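Long-range contacts in fructosamine deglycase FrlB (Bacillus subtilis, PDB 3EUA), which converts a range of fructosamine 6-phosphates into glucose 6-phosphate and a free amino acid: residues Ala200-Asn204 / Asp253-Glu259; Lys157-Ala161 / Asp287-Tyr293; Glu130-Ile134 / Leu165-Gln169; Tyr211-Ile215 / Leu303-Ala307. All coordinates share one frame; numbering follows the deposited sequence.

Contact 1. Residues Ala200-Asn204 / Asp253-Glu259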
loop_
_atom_site.group_PDB
_atom_site.type_symbol
_atom_site.label_atom_id
_atom_site.label_comp_id
_atom_site.label_asym_id
_atom_site.label_seq_id
_atom_site.Cartn_x
_atom_site.Cartn_y
_atom_site.Cartn_z
ATOM N N ALA A 200 0.130 -0.996 -12.288
ATOM C CA ALA A 200 -1.315 -1.242 -12.404
ATOM C C ALA A 200 -2.040 -0.389 -11.345
ATOM O O ALA A 200 -1.383 0.322 -10.564
ATOM C CB ALA A 200 -1.648 -2.716 -12.232
ATOM N N SER A 201 -3.373 -0.416 -11.363
ATOM C CA SER A 201 -4.202 0.319 -10.401
ATOM C C SER A 201 -5.428 -0.494 -10.002
ATOM O O SER A 201 -5.609 -1.642 -10.423
ATOM C CB SER A 201 -4.637 1.678 -10.977
ATOM O OG SER A 201 -5.481 1.509 -12.102
ATOM N N GLY A 202 -6.222 0.058 -9.102
ATOM C CA GLY A 202 -7.456 -0.601 -8.681
ATOM C C GLY A 202 -7.310 -2.033 -8.222
ATOM O O GLY A 202 -6.417 -2.351 -7.457
ATOM N N ALA A 203 -8.162 -2.910 -8.740
ATOM C CA ALA A 203 -8.193 -4.320 -8.377
ATOM C C ALA A 203 -7.026 -5.122 -8.923
ATOM O O ALA A 203 -6.868 -6.271 -8.545
ATOM C CB ALA A 203 -9.498 -4.940 -8.826
ATOM N N ASN A 204 -6.228 -4.517 -9.815
ATOM C CA ASN A 204 -5.090 -5.182 -10.445
ATOM C C ASN A 204 -3.762 -4.896 -9.747
ATOM O O ASN A 204 -2.740 -5.521 -10.079
ATOM C CB ASN A 204 -4.984 -4.670 -11.905
ATOM C CG ASN A 204 -6.333 -4.586 -12.577
ATOM O OD1 ASN A 204 -6.842 -3.498 -12.862
ATOM N ND2 ASN A 204 -6.972 -5.719 -12.721
ATOM N N ASP A 253 -11.619 -2.784 -14.503
ATOM C CA ASP A 253 -12.333 -2.125 -13.411
ATOM C C ASP A 253 -12.448 -0.619 -13.701
ATOM O O ASP A 253 -12.010 -0.107 -14.754
ATOM C CB ASP A 253 -11.775 -2.482 -11.986
ATOM C CG ASP A 253 -10.383 -1.889 -11.652
ATOM O OD1 ASP A 253 -9.970 -0.838 -12.210
ATOM O OD2 ASP A 253 -9.691 -2.489 -10.780
ATOM N N GLU A 254 -13.059 0.074 -12.757
ATOM C CA GLU A 254 -13.295 1.486 -12.867
ATOM C C GLU A 254 -12.033 2.330 -12.979
ATOM O O GLU A 254 -12.122 3.450 -13.430
ATOM C CB GLU A 254 -14.102 1.990 -11.651
ATOM C CG GLU A 254 -15.544 1.496 -11.475
ATOM C CD GLU A 254 -15.697 0.047 -11.034
ATOM O OE1 GLU A 254 -14.674 -0.640 -10.826
ATOM O OE2 GLU A 254 -16.861 -0.400 -10.891
ATOM N N THR A 255 -10.879 1.795 -12.564
ATOM C CA THR A 255 -9.621 2.515 -12.571
ATOM C C THR A 255 -8.810 2.330 -13.840
ATOM O O THR A 255 -7.735 2.904 -13.953
ATOM C CB THR A 255 -8.750 2.136 -11.332
ATOM O OG1 THR A 255 -8.103 0.866 -11.519
ATOM C CG2 THR A 255 -9.589 2.106 -10.062
ATOM N N ARG A 256 -9.325 1.584 -14.810
ATOM C CA ARG A 256 -8.622 1.402 -16.069
ATOM C C ARG A 256 -8.121 2.740 -16.695
ATOM O O ARG A 256 -7.025 2.765 -17.272
ATOM C CB ARG A 256 -9.499 0.663 -17.054
ATOM C CG ARG A 256 -8.840 0.424 -18.394
ATOM C CD ARG A 256 -9.833 -0.140 -19.330
ATOM N NE ARG A 256 -9.266 -0.242 -20.660
ATOM C CZ ARG A 256 -8.511 -1.240 -21.088
ATOM N NH1 ARG A 256 -8.220 -2.299 -20.318
ATOM N NH2 ARG A 256 -8.077 -1.192 -22.336
ATOM N N PRO A 257 -8.916 3.847 -16.617
ATOM C CA PRO A 257 -8.354 5.100 -17.153
ATOM C C PRO A 257 -6.976 5.480 -16.587
ATOM O O PRO A 257 -6.180 6.103 -17.302
ATOM C CB PRO A 257 -9.391 6.140 -16.740
ATOM C CG PRO A 257 -10.689 5.355 -16.662
ATOM C CD PRO A 257 -10.294 4.049 -16.107
ATOM N N LEU A 258 -6.709 5.140 -15.319
ATOM C CA LEU A 258 -5.398 5.419 -14.717
ATOM C C LEU A 258 -4.318 4.650 -15.464
ATOM O O LEU A 258 -3.271 5.208 -15.763
ATOM C CB LEU A 258 -5.338 5.021 -13.226
ATOM C CG LEU A 258 -6.024 5.897 -12.166
ATOM C CD1 LEU A 258 -7.507 6.164 -12.483
ATOM C CD2 LEU A 258 -5.803 5.288 -10.732
ATOM N N GLU A 259 -4.618 3.385 -15.779
ATOM C CA GLU A 259 -3.711 2.474 -16.476
ATOM C C GLU A 259 -3.492 2.947 -17.923
ATOM O O GLU A 259 -2.382 2.980 -18.433
ATOM C CB GLU A 259 -4.292 1.045 -16.376
ATOM C CG GLU A 259 -4.371 0.551 -14.892
ATOM C CD GLU A 259 -5.133 -0.756 -14.644
ATOM O OE1 GLU A 259 -6.217 -0.999 -15.270
ATOM O OE2 GLU A 259 -4.664 -1.517 -13.742
#
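Asp253 OD2 takes the backbone N-H of Ala203, N to OD2 2.6 Å, nearly in line with its C-O bond, and so ties two loops together. The other oxygen, OD1, turns back on its own segment and accepts twice: its syn lone pair receives the hydroxyl of Thr255, OG1 to OD1 2.6 Å, and Thr255 N reaches it on the anti side, well out of the carboxylate plane. This second bond caps the type I turn from Asp253 to Arg256 that leads into helix 256-269. With three donors on the group, its rotation is fixed. Across the loops the hydroxyls of Ser201 and Thr255 also meet, OG to OG1 2.8 Å. A turn later Glu259 sends an extended side chain back to the other loop, where its OE2 accepts from Ser201 N at 2.9 Å, a fairly straight bond (162°); OE1 is held separately by Gly251 N. Gly202 sits between these grips with a positive phi of 52°, Gly202 CA 3.7 Å from Thr255 CG2, and its N-H goes to Glu63 of the second subunit. Two loops that follow neighbouring parallel strands, 197-200 and 246-250, and meet at the strands' C-terminal ends are characteristic of the Rossmann-like alpha-beta-alpha sandwich of SIS domains, here the second one, at the interface with a second subunit.

Contact 2. Residues Lys157-Ala161 / Asp287-Tyr293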
loop_
_atom_site.group_PDB
_atom_site.type_symbol
_atom_site.label_atom_id
_atom_site.label_comp_id
_atom_site.label_asym_id
_atom_site.label_seq_id
_atom_site.Cartn_x
_atom_site.Cartn_y
_atom_site.Cartn_z
ATOM N N LYS A 157 -24.568 -9.488 -6.285
ATOM C CA LYS A 157 -23.604 -9.975 -7.272
ATOM C C LYS A 157 -23.104 -11.431 -7.105
ATOM O O LYS A 157 -22.414 -11.945 -7.996
ATOM C CB LYS A 157 -22.414 -9.016 -7.342
ATOM C CG LYS A 157 -22.823 -7.595 -7.810
ATOM C CD LYS A 157 -21.621 -6.788 -8.205
ATOM C CE LYS A 157 -21.967 -5.468 -8.881
ATOM N NZ LYS A 157 -22.453 -4.413 -7.972
ATOM N N PHE A 158 -23.455 -12.084 -6.000
ATOM C CA PHE A 158 -23.006 -13.434 -5.712
ATOM C C PHE A 158 -23.153 -14.441 -6.873
ATOM O O PHE A 158 -22.205 -15.122 -7.218
ATOM C CB PHE A 158 -23.737 -13.978 -4.490
ATOM C CG PHE A 158 -23.311 -15.372 -4.112
ATOM C CD1 PHE A 158 -22.121 -15.574 -3.425
ATOM C CD2 PHE A 158 -24.096 -16.472 -4.425
ATOM C CE1 PHE A 158 -21.724 -16.853 -3.051
ATOM C CE2 PHE A 158 -23.707 -17.754 -4.066
ATOM C CZ PHE A 158 -22.520 -17.943 -3.383
ATOM N N GLU A 159 -24.341 -14.530 -7.455
ATOM C CA GLU A 159 -24.592 -15.468 -8.549
ATOM C C GLU A 159 -23.692 -15.240 -9.767
ATOM O O GLU A 159 -23.146 -16.176 -10.370
ATOM C CB GLU A 159 -26.051 -15.364 -8.999
ATOM C CG GLU A 159 -26.379 -16.350 -10.128
ATOM C CD GLU A 159 -27.813 -16.312 -10.600
ATOM O OE1 GLU A 159 -28.721 -15.858 -9.867
ATOM O OE2 GLU A 159 -28.018 -16.776 -11.738
ATOM N N GLN A 160 -23.553 -13.979 -10.126
ATOM C CA GLN A 160 -22.759 -13.616 -11.290
ATOM C C GLN A 160 -21.249 -13.772 -10.986
ATOM O O GLN A 160 -20.466 -14.060 -11.882
ATOM C CB GLN A 160 -23.153 -12.225 -11.787
ATOM C CG GLN A 160 -24.647 -12.135 -12.231
ATOM C CD GLN A 160 -25.690 -12.145 -11.069
ATOM O OE1 GLN A 160 -25.400 -11.748 -9.933
ATOM N NE2 GLN A 160 -26.935 -12.571 -11.383
ATOM N N ALA A 161 -20.858 -13.612 -9.725
ATOM C CA ALA A 161 -19.462 -13.798 -9.329
ATOM C C ALA A 161 -19.101 -15.267 -9.431
ATOM O O ALA A 161 -18.069 -15.619 -10.023
ATOM C CB ALA A 161 -19.224 -13.293 -7.920
ATOM N N ASP A 287 -20.400 -11.785 -16.700
ATOM C CA ASP A 287 -21.332 -10.672 -16.542
ATOM C C ASP A 287 -20.576 -9.346 -16.334
ATOM O O ASP A 287 -19.560 -9.295 -15.638
ATOM C CB ASP A 287 -22.256 -10.939 -15.354
ATOM C CG ASP A 287 -23.480 -10.029 -15.335
ATOM O OD1 ASP A 287 -24.427 -10.324 -16.078
ATOM O OD2 ASP A 287 -23.549 -9.078 -14.533
ATOM N N ASP A 288 -21.079 -8.275 -16.954
ATOM C CA ASP A 288 -20.489 -6.943 -16.820
ATOM C C ASP A 288 -20.348 -6.490 -15.358
ATOM O O ASP A 288 -19.415 -5.745 -15.022
ATOM C CB ASP A 288 -21.343 -5.891 -17.573
ATOM C CG ASP A 288 -21.262 -6.002 -19.110
ATOM O OD1 ASP A 288 -20.438 -6.783 -19.626
ATOM O OD2 ASP A 288 -22.031 -5.286 -19.830
ATOM N N SER A 289 -21.268 -6.918 -14.499
ATOM C CA SER A 289 -21.232 -6.535 -13.088
ATOM C C SER A 289 -19.982 -7.016 -12.338
ATOM O O SER A 289 -19.615 -6.452 -11.317
ATOM C CB SER A 289 -22.488 -7.074 -12.392
ATOM O OG SER A 289 -22.570 -8.489 -12.435
ATOM N N VAL A 290 -19.316 -8.041 -12.858
ATOM C CA VAL A 290 -18.144 -8.612 -12.201
ATOM C C VAL A 290 -16.881 -8.731 -13.084
ATOM O O VAL A 290 -15.861 -9.195 -12.568
ATOM C CB VAL A 290 -18.507 -10.012 -11.589
ATOM C CG1 VAL A 290 -19.591 -9.875 -10.534
ATOM C CG2 VAL A 290 -18.968 -10.999 -12.656
ATOM N N LYS A 291 -16.906 -8.318 -14.370
ATOM C CA LYS A 291 -15.700 -8.391 -15.237
ATOM C C LYS A 291 -14.479 -7.691 -14.614
ATOM O O LYS A 291 -13.330 -8.183 -14.642
ATOM C CB LYS A 291 -15.892 -7.716 -16.607
ATOM C CG LYS A 291 -16.880 -8.275 -17.580
ATOM C CD LYS A 291 -16.547 -7.669 -18.957
ATOM C CE LYS A 291 -17.709 -7.709 -19.972
ATOM N NZ LYS A 291 -18.299 -9.025 -20.230
ATOM N N GLY A 292 -14.732 -6.536 -14.003
ATOM C CA GLY A 292 -13.648 -5.755 -13.407
ATOM C C GLY A 292 -13.044 -6.434 -12.202
ATOM O O GLY A 292 -11.829 -6.288 -11.932
ATOM N N TYR A 293 -13.868 -7.206 -11.488
ATOM C CA TYR A 293 -13.388 -7.920 -10.319
ATOM C C TYR A 293 -12.647 -9.191 -10.689
ATOM O O TYR A 293 -11.752 -9.616 -9.944
ATOM C CB TYR A 293 -14.546 -8.273 -9.370
ATOM C CG TYR A 293 -15.435 -7.109 -8.935
ATOM C CD1 TYR A 293 -14.890 -5.879 -8.586
ATOM C CD2 TYR A 293 -16.805 -7.286 -8.729
ATOM C CE1 TYR A 293 -15.684 -4.834 -8.158
ATOM C CE2 TYR A 293 -17.628 -6.215 -8.296
ATOM C CZ TYR A 293 -17.035 -4.997 -8.001
ATOM O OH TYR A 293 -17.733 -3.905 -7.540
HETATM O O HOH W 1 -20.642 -13.793 -14.620
#
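This is a partly buried helix-to-helix contact in which the first turn of helix 158-190 leans on the N-terminal turn of helix 288-313, the final helix of the second SIS domain. The latter turn is N-capped by Asp287, whose OD2 receives Ser289 N from above the carboxylate plane, N to OD2 3.1 Å. The aspartate is thereby held alongside Gln160: the two side chains run side by side, with CB to CB 3.9 Å. Val290 is the apolar wedge. Its CG1 faces the start of the other helix, 4.3 Å from Ala161 CB, while CG2 touches the carbonyl oxygen of Gln160 at 3.5 Å. A water bridges the two backbones, donating to that same Gln160 O and accepting from Asp287 N. Lys157 supplies the other flank. Its extended chain lays CD and CE against the turn, and the bend at the last torsion (chi4 75°) swings NZ to Glu50; the same carboxylate oxygen also binds the hydroxyl of Tyr293, so Glu50 of helix 41-50 is shared by both segments. Crossing the tyrosine at about a right angle, Lys157 CD meets the ring edge near its plane, 4.0 Å from CE2, and CE lies 3.5 Å from Ser289 O.

Contact 3. Residues Glu130-Ile134 / Leu165-Gln169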
loop_
_atom_site.group_PDB
_atom_site.type_symbol
_atom_site.label_atom_id
_atom_site.label_comp_id
_atom_site.label_asym_id
_atom_site.label_seq_id
_atom_site.Cartn_x
_atom_site.Cartn_y
_atom_site.Cartn_z
ATOM N N GLU A 130 -3.781 -28.880 -12.539
ATOM C CA GLU A 130 -5.144 -29.357 -12.646
ATOM C C GLU A 130 -6.187 -28.440 -11.958
ATOM O O GLU A 130 -7.351 -28.639 -12.113
ATOM C CB GLU A 130 -5.243 -30.732 -11.955
ATOM C CG GLU A 130 -4.309 -31.875 -12.424
ATOM C CD GLU A 130 -4.545 -33.221 -11.642
ATOM O OE1 GLU A 130 -4.861 -33.203 -10.420
ATOM O OE2 GLU A 130 -4.396 -34.317 -12.262
ATOM N N ALA A 131 -5.755 -27.462 -11.183
ATOM C CA ALA A 131 -6.688 -26.597 -10.453
ATOM C C ALA A 131 -7.499 -25.698 -11.388
ATOM O O ALA A 131 -6.911 -25.047 -12.276
ATOM C CB ALA A 131 -5.916 -25.747 -9.413
ATOM N N LEU A 132 -8.824 -25.659 -11.198
ATOM C CA LEU A 132 -9.695 -24.797 -12.008
ATOM C C LEU A 132 -9.814 -23.454 -11.266
ATOM O O LEU A 132 -9.789 -23.408 -10.036
ATOM C CB LEU A 132 -11.039 -25.461 -12.266
ATOM C CG LEU A 132 -10.922 -26.843 -12.886
ATOM C CD1 LEU A 132 -12.333 -27.408 -13.095
ATOM C CD2 LEU A 132 -10.125 -26.847 -14.179
ATOM N N ALA A 133 -9.955 -22.367 -12.026
ATOM C CA ALA A 133 -10.012 -21.018 -11.441
ATOM C C ALA A 133 -10.876 -20.875 -10.192
ATOM O O ALA A 133 -10.408 -20.332 -9.160
ATOM C CB ALA A 133 -10.454 -19.951 -12.499
ATOM N N ILE A 134 -12.102 -21.370 -10.269
ATOM C CA ILE A 134 -13.050 -21.248 -9.170
ATOM C C ILE A 134 -12.555 -21.888 -7.849
ATOM O O ILE A 134 -12.917 -21.485 -6.761
ATOM C CB ILE A 134 -14.361 -21.849 -9.589
ATOM C CG1 ILE A 134 -15.413 -21.670 -8.484
ATOM C CG2 ILE A 134 -14.172 -23.365 -10.006
ATOM C CD1 ILE A 134 -16.861 -21.834 -9.062
ATOM N N LEU A 165 -16.604 -17.029 -12.052
ATOM C CA LEU A 165 -15.477 -17.858 -11.662
ATOM C C LEU A 165 -15.491 -19.208 -12.385
ATOM O O LEU A 165 -14.452 -19.666 -12.852
ATOM C CB LEU A 165 -15.442 -18.075 -10.168
ATOM C CG LEU A 165 -14.903 -16.925 -9.291
ATOM C CD1 LEU A 165 -15.177 -17.238 -7.845
ATOM C CD2 LEU A 165 -13.383 -16.668 -9.530
ATOM N N ASP A 166 -16.673 -19.802 -12.524
ATOM C CA ASP A 166 -16.810 -21.098 -13.204
ATOM C C ASP A 166 -16.422 -20.968 -14.684
ATOM O O ASP A 166 -15.713 -21.838 -15.227
ATOM C CB ASP A 166 -18.223 -21.638 -13.074
ATOM C CG ASP A 166 -18.331 -23.124 -13.474
ATOM O OD1 ASP A 166 -17.336 -23.862 -13.256
ATOM O OD2 ASP A 166 -19.417 -23.540 -13.943
ATOM N N GLN A 167 -16.843 -19.870 -15.312
ATOM C CA GLN A 167 -16.510 -19.573 -16.714
ATOM C C GLN A 167 -15.078 -19.043 -16.898
ATOM O O GLN A 167 -14.556 -19.024 -18.017
ATOM C CB GLN A 167 -17.454 -18.513 -17.241
ATOM C CG GLN A 167 -18.889 -18.947 -17.305
ATOM C CD GLN A 167 -19.168 -19.949 -18.413
ATOM O OE1 GLN A 167 -18.443 -20.033 -19.403
ATOM N NE2 GLN A 167 -20.263 -20.680 -18.273
ATOM N N LEU A 168 -14.415 -18.646 -15.811
ATOM C CA LEU A 168 -13.088 -18.031 -15.925
ATOM C C LEU A 168 -11.976 -19.006 -16.351
ATOM O O LEU A 168 -10.976 -18.584 -16.925
ATOM C CB LEU A 168 -12.695 -17.347 -14.607
ATOM C CG LEU A 168 -11.735 -16.177 -14.766
ATOM C CD1 LEU A 168 -12.462 -15.046 -15.556
ATOM C CD2 LEU A 168 -11.265 -15.701 -13.418
ATOM N N GLN A 169 -12.120 -20.303 -16.081
ATOM C CA GLN A 169 -11.066 -21.220 -16.501
ATOM C C GLN A 169 -10.944 -21.197 -18.022
ATOM O O GLN A 169 -9.846 -21.225 -18.529
ATOM C CB GLN A 169 -11.263 -22.646 -16.007
ATOM C CG GLN A 169 -10.057 -23.574 -16.275
ATOM C CD GLN A 169 -8.801 -23.125 -15.592
ATOM O OE1 GLN A 169 -8.846 -22.564 -14.483
ATOM N NE2 GLN A 169 -7.638 -23.408 -16.219
#
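Leaving the loop after strand 121-124, the backbone bends at Ala133 into a short 3-10 turn and comes close to helix 158-190, with alpha carbons 4.9 Å apart at Ile134 and Leu165. The pairing joins the connection between strand 121-124, an outermost strand of the first SIS domain's parallel sheet, and helix 137-153 to the long helix 158-190. Gln169 makes the polar link. Its CG stands anti to the backbone N (chi1 -172°) and the chain then bends at chi2, which brings the amide over to the loop. There OE1 accepts from Ala133 N at 2.7 Å; the bond is noticeably bent (137° at the hydrogen), and the donor is tilted 18° from the carbonyl plane. The other end of the amide, NE2, is held by Glu173 one turn on, so both ends of the group are fixed. Leu132 crosses the glutamine at about a right angle and lies against its CG, Leu132 CD2 to Gln169 CG 3.9 Å. On the buried side, Ala133 lays its methyl against the helix, CB to Leu168 CB 4.0 Å. The branched side chain of Ile134 rests on the next turn back, while Leu165 and Leu168 also touch helix 288-313 through Leu297. Ile134 CB lies 4.0 Å from Leu165 CB, and the tip of the isoleucine, CD1, ends 4.0 Å from Asp166 N, where the backbone of the helix passes.

Contact 4. Residues Tyr211-Ile215 / Leu303-Ala307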
loop_
_atom_site.group_PDB
_atom_site.type_symbol
_atom_site.label_atom_id
_atom_site.label_comp_id
_atom_site.label_asym_id
_atom_site.label_seq_id
_atom_site.Cartn_x
_atom_site.Cartn_y
_atom_site.Cartn_z
ATOM N N TYR A 211 3.827 -9.841 -8.585
ATOM C CA TYR A 211 4.833 -10.155 -9.623
ATOM C C TYR A 211 6.155 -9.559 -9.236
ATOM O O TYR A 211 7.210 -10.171 -9.446
ATOM C CB TYR A 211 4.447 -9.639 -10.990
ATOM C CG TYR A 211 5.051 -10.440 -12.116
ATOM C CD1 TYR A 211 4.531 -11.662 -12.444
ATOM C CD2 TYR A 211 6.101 -9.968 -12.851
ATOM C CE1 TYR A 211 5.062 -12.428 -13.454
ATOM C CE2 TYR A 211 6.636 -10.723 -13.904
ATOM C CZ TYR A 211 6.091 -11.948 -14.194
ATOM O OH TYR A 211 6.597 -12.724 -15.196
ATOM N N SER A 212 6.123 -8.346 -8.694
ATOM C CA SER A 212 7.356 -7.672 -8.281
ATOM C C SER A 212 8.064 -8.349 -7.119
ATOM O O SER A 212 9.255 -8.710 -7.218
ATOM C CB SER A 212 7.102 -6.198 -7.894
ATOM O OG SER A 212 6.792 -5.397 -9.043
ATOM N N ILE A 213 7.336 -8.559 -6.038
ATOM C CA ILE A 213 7.976 -9.089 -4.834
ATOM C C ILE A 213 8.218 -10.605 -4.806
ATOM O O ILE A 213 9.215 -11.040 -4.249
ATOM C CB ILE A 213 7.268 -8.619 -3.538
ATOM C CG1 ILE A 213 5.845 -9.170 -3.450
ATOM C CG2 ILE A 213 7.343 -7.070 -3.425
ATOM C CD1 ILE A 213 5.395 -9.402 -2.022
ATOM N N CYS A 214 7.332 -11.360 -5.451
ATOM C CA CYS A 214 7.390 -12.817 -5.528
ATOM C C CYS A 214 8.083 -13.344 -6.779
ATOM O O CYS A 214 9.113 -13.961 -6.688
ATOM C CB CYS A 214 5.988 -13.387 -5.429
ATOM S SG CYS A 214 5.225 -12.983 -3.836
ATOM N N ILE A 215 7.564 -13.067 -7.957
ATOM C CA ILE A 215 8.194 -13.626 -9.130
ATOM C C ILE A 215 9.572 -13.028 -9.384
ATOM O O ILE A 215 10.584 -13.762 -9.467
ATOM C CB ILE A 215 7.332 -13.464 -10.406
ATOM C CG1 ILE A 215 5.989 -14.211 -10.273
ATOM C CG2 ILE A 215 8.149 -13.911 -11.627
ATOM C CD1 ILE A 215 6.072 -15.753 -10.268
ATOM N N LEU A 303 0.532 -13.866 -16.408
ATOM C CA LEU A 303 1.842 -13.490 -15.873
ATOM C C LEU A 303 2.623 -14.702 -15.381
ATOM O O LEU A 303 3.840 -14.741 -15.508
ATOM C CB LEU A 303 1.704 -12.455 -14.763
ATOM C CG LEU A 303 1.475 -11.010 -15.198
ATOM C CD1 LEU A 303 1.167 -10.184 -13.987
ATOM C CD2 LEU A 303 2.699 -10.470 -15.978
ATOM N N ARG A 304 1.928 -15.706 -14.862
ATOM C CA ARG A 304 2.616 -16.911 -14.438
ATOM C C ARG A 304 3.284 -17.587 -15.631
ATOM O O ARG A 304 4.341 -18.152 -15.463
ATOM C CB ARG A 304 1.685 -17.911 -13.774
ATOM C CG ARG A 304 2.426 -19.088 -13.100
ATOM C CD ARG A 304 2.904 -18.654 -11.768
ATOM N NE ARG A 304 3.737 -19.624 -11.070
ATOM C CZ ARG A 304 4.090 -19.509 -9.783
ATOM N NH1 ARG A 304 4.853 -20.441 -9.219
ATOM N NH2 ARG A 304 3.656 -18.487 -9.037
ATOM N N SER A 305 2.684 -17.555 -16.821
ATOM C CA SER A 305 3.295 -18.176 -17.989
ATOM C C SER A 305 4.541 -17.388 -18.408
ATOM O O SER A 305 5.520 -17.964 -18.883
ATOM C CB SER A 305 2.273 -18.314 -19.122
ATOM O OG SER A 305 1.875 -17.058 -19.623
ATOM N N TYR A 306 4.509 -16.064 -18.199
ATOM C CA TYR A 306 5.645 -15.204 -18.499
ATOM C C TYR A 306 6.782 -15.568 -17.549
ATOM O O TYR A 306 7.929 -15.666 -17.979
ATOM C CB TYR A 306 5.289 -13.718 -18.371
ATOM C CG TYR A 306 4.546 -13.072 -19.541
ATOM C CD1 TYR A 306 3.369 -13.612 -20.048
ATOM C CD2 TYR A 306 5.001 -11.869 -20.094
ATOM C CE1 TYR A 306 2.688 -13.005 -21.096
ATOM C CE2 TYR A 306 4.325 -11.251 -21.135
ATOM C CZ TYR A 306 3.169 -11.816 -21.634
ATOM O OH TYR A 306 2.505 -11.186 -22.677
ATOM N N ALA A 307 6.449 -15.782 -16.278
ATOM C CA ALA A 307 7.421 -16.170 -15.242
ATOM C C ALA A 307 8.107 -17.490 -15.573
ATOM O O ALA A 307 9.322 -17.604 -15.443
ATOM C CB ALA A 307 6.730 -16.244 -13.867
#
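Tyr211 spans the distance between two helices to meet Leu303, its CB directed at helix 288-313 and its CG anti to the backbone N (chi1 -153°). Along the ring, CD1 lies 3.7 Å from Leu303 CB. CE1 goes deeper and meets both that carbon and the carbonyl oxygen of Leu303, CE1 to O 3.3 Å. At the tip, the hydroxyl rests near the CB of Tyr306 and makes a weak hydrogen bond to the same carbonyl, OH to Leu303 O 3.4 Å; that oxygen already takes Ala307 N in the regular helical pattern. The ring is sandwiched. Leu303 CD2 lies over one face as a CH-pi contact, 4.1 Å from the centroid of the Tyr211 ring and 15° off its normal. Ile215 CB of the tyrosine's own helix covers the opposite face. Helices 205-220 and 288-313 both belong to the second SIS domain, packing beside its parallel sheet, where Leu303 and Tyr211 also touch strand 246-250. The local axes are 12.0 Å apart and run at 44° to each other, a separation bridged by large side chains. One turn on, where the alpha carbons come nearer, a small residue takes over: Ile215 CG2 presses on Ala307 CB at 3.5 Å. Helix 205-220 makes a wider pi-type turn at 211-215. Ile215 CD1 ends over one face of the Arg304 guanidinium, 3.9 Å from NH2.

How the contacts relate
Burial alone does not set the chemistry of these four contacts; their place in the fold matters too. Contacts 1 and 4 are both buried within the second SIS domain, yet contact 1, at the ends of strands and against the other subunit, relies on carboxylates and backbone N-H groups, whereas contact 4, between helices, is chiefly aromatic and aliphatic. Contacts 2 and 3 are partly buried, share helix 158-190 and mix apolar packing with a few polar links, a water between backbones in contact 2 and a glutamine-to-backbone bond in contact 3. Helix 288-313 serves contacts 2 and 4, on opposite sides of the chain's centre. Contact 1 touches contact 2 where Asp253 CB packs on Gly292 O.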